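Local coordinates for hypothetical protein Atu1540 (PDB 2HWJ) that is of unknown function but carries a putative ParB-like nuclease domain, which hints at a role in handling nucleic acids that remains unproven, at residues 55-60 with 88-93. Numbering follows the deposited sequence.
Sequences VVAGPK and VAKFSH
Val-56, near the end of its strand, meets Phe-91, the first residue after strand 82-90: the CG1 methyl of Val-56 reaches the CD2 side of the Phe-91 ring, 3.4 Å from CD2, with CE2 a little farther, the two side chains crossing at a slant. The other methyl, CG2, lies roughly anti to its own carbonyl carbon (chi1 147°) and packs 3.9 Å from the CB of Ala-89. Beside this apolar patch the backbones are joined in parallel register, Ala-57 opposite Lys-90. Val-88 N bonds to Val-55 O, and Ala-57 N to Ala-89 O at 2.9 Å. Phe-91 N then reaches Ala-57 O, also at 2.9 Å, so the pairing runs one residue past the end of strand 82-90.

The other face is looser. Ala-57 CB has Lys-90 CG 4.1 Å away, and the exposed lysine chain bends at its end (chi4 29°), leaving NZ 4.1 Å from Ala-57 CB and in a long, weak ion pair with Glu-87. Past the strands, Ser-92 CB sits against Gly-58 O, while Lys-60 is exposed and its side chain stays clear of 88-93.

Within the sheet, strand 52-57 lies between 82-90 and the antiparallel strand 63-65, where Val-56 pairs through its backbone with Tyr-64. Helix 96-105 covers the apolar face, Met-103 touching both Val-56 and Phe-91, and His-196 of the second subunit also packs on Phe-91.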
loop_
_atom_site.group_PDB
_atom_site.type_symbol
_atom_site.label_atom_id
_atom_site.label_comp_id
_atom_site.label_asym_id
_atom_site.label_seq_id
_atom_site.Cartn_x
_atom_site.Cartn_y
_atom_site.Cartn_z
ATOM N N VAL A 55 -2.758 17.819 -6.466
ATOM C CA VAL A 55 -3.522 18.046 -7.703
ATOM C C VAL A 55 -2.902 17.205 -8.835
ATOM O O VAL A 55 -1.782 16.745 -8.724
ATOM C CB VAL A 55 -3.302 19.516 -7.981
ATOM C CG1 VAL A 55 -2.783 19.793 -9.402
ATOM C CG2 VAL A 55 -4.419 20.397 -7.419
ATOM N N VAL A 56 -3.615 16.971 -9.920
ATOM C CA VAL A 56 -3.112 16.133 -10.997
ATOM C C VAL A 56 -3.304 16.950 -12.230
ATOM O O VAL A 56 -4.274 17.620 -12.368
ATOM C CB VAL A 56 -3.982 14.819 -11.035
ATOM C CG1 VAL A 56 -4.153 14.270 -12.415
ATOM C CG2 VAL A 56 -3.368 13.761 -10.210
ATOM N N ALA A 57 -2.430 16.907 -13.185
ATOM C CA ALA A 57 -2.666 17.747 -14.347
ATOM C C ALA A 57 -3.485 16.895 -15.312
ATOM O O ALA A 57 -3.086 15.792 -15.621
ATOM C CB ALA A 57 -1.346 18.259 -14.975
ATOM N N GLY A 58 -4.644 17.408 -15.753
ATOM C CA GLY A 58 -5.489 16.714 -16.692
ATOM C C GLY A 58 -5.408 17.335 -18.031
ATOM O O GLY A 58 -4.572 18.154 -18.288
ATOM N N PRO A 59 -6.338 16.971 -18.885
ATOM C CA PRO A 59 -6.461 17.360 -20.272
ATOM C C PRO A 59 -6.615 18.854 -20.389
ATOM O O PRO A 59 -7.104 19.478 -19.455
ATOM C CB PRO A 59 -7.749 16.729 -20.691
ATOM C CG PRO A 59 -7.936 15.658 -19.755
ATOM C CD PRO A 59 -7.449 16.133 -18.440
ATOM N N LYS A 60 -6.197 19.431 -21.530
ATOM C CA LYS A 60 -6.156 20.899 -21.693
ATOM C C LYS A 60 -5.336 21.345 -20.561
ATOM O O LYS A 60 -4.493 20.577 -20.064
ATOM C CB LYS A 60 -7.548 21.485 -21.580
ATOM C CG LYS A 60 -8.455 20.856 -22.621
ATOM C CD LYS A 60 -7.830 21.043 -24.019
ATOM C CE LYS A 60 -8.240 19.909 -24.987
ATOM N NZ LYS A 60 -9.665 20.038 -25.573
ATOM N N VAL A 88 1.146 16.313 -8.352
ATOM C CA VAL A 88 1.689 15.000 -8.038
ATOM C C VAL A 88 1.560 13.958 -9.158
ATOM O O VAL A 88 1.873 12.775 -8.960
ATOM C CB VAL A 88 1.050 14.380 -6.792
ATOM C CG1 VAL A 88 1.310 15.249 -5.623
ATOM C CG2 VAL A 88 -0.457 14.152 -7.003
ATOM N N ALA A 89 1.071 14.364 -10.316
ATOM C CA ALA A 89 1.005 13.462 -11.443
ATOM C C ALA A 89 0.517 14.226 -12.620
ATOM O O ALA A 89 -0.208 15.220 -12.488
ATOM C CB ALA A 89 0.086 12.300 -11.153
ATOM N N LYS A 90 0.899 13.731 -13.781
ATOM C CA LYS A 90 0.743 14.481 -15.023
ATOM C C LYS A 90 0.093 13.553 -16.018
ATOM O O LYS A 90 0.739 12.617 -16.509
ATOM C CB LYS A 90 2.123 14.943 -15.517
ATOM C CG LYS A 90 2.096 16.317 -16.135
ATOM C CD LYS A 90 3.535 16.883 -16.442
ATOM C CE LYS A 90 3.443 18.207 -17.281
ATOM N NZ LYS A 90 2.128 19.106 -17.062
ATOM N N PHE A 91 -1.178 13.777 -16.302
ATOM C CA PHE A 91 -1.876 13.017 -17.317
ATOM C C PHE A 91 -2.359 13.878 -18.485
ATOM O O PHE A 91 -3.213 13.463 -19.291
ATOM C CB PHE A 91 -3.090 12.324 -16.733
ATOM C CG PHE A 91 -2.816 11.469 -15.577
ATOM C CD1 PHE A 91 -1.826 10.545 -15.590
ATOM C CD2 PHE A 91 -3.592 11.575 -14.457
ATOM C CE1 PHE A 91 -1.558 9.735 -14.502
ATOM C CE2 PHE A 91 -3.353 10.745 -13.348
ATOM C CZ PHE A 91 -2.296 9.816 -13.391
ATOM N N SER A 92 -1.802 15.056 -18.618
ATOM C CA SER A 92 -2.255 15.955 -19.627
ATOM C C SER A 92 -1.889 15.450 -20.988
ATOM O O SER A 92 -2.272 16.022 -21.910
ATOM C CB SER A 92 -1.661 17.332 -19.390
ATOM O OG SER A 92 -0.260 17.144 -19.269
ATOM N N HIS A 93 -1.190 14.378 -21.195
ATOM C CA HIS A 93 -1.161 13.865 -22.604
ATOM C C HIS A 93 -2.462 13.106 -22.955
ATOM O O HIS A 93 -2.698 12.796 -24.091
ATOM C CB HIS A 93 0.063 12.996 -22.912
ATOM C CG HIS A 93 0.219 11.868 -21.973
ATOM N ND1 HIS A 93 0.352 12.057 -20.615
ATOM C CD2 HIS A 93 0.180 10.521 -22.163
ATOM C CE1 HIS A 93 0.408 10.873 -20.011
ATOM N NE2 HIS A 93 0.320 9.921 -20.930
#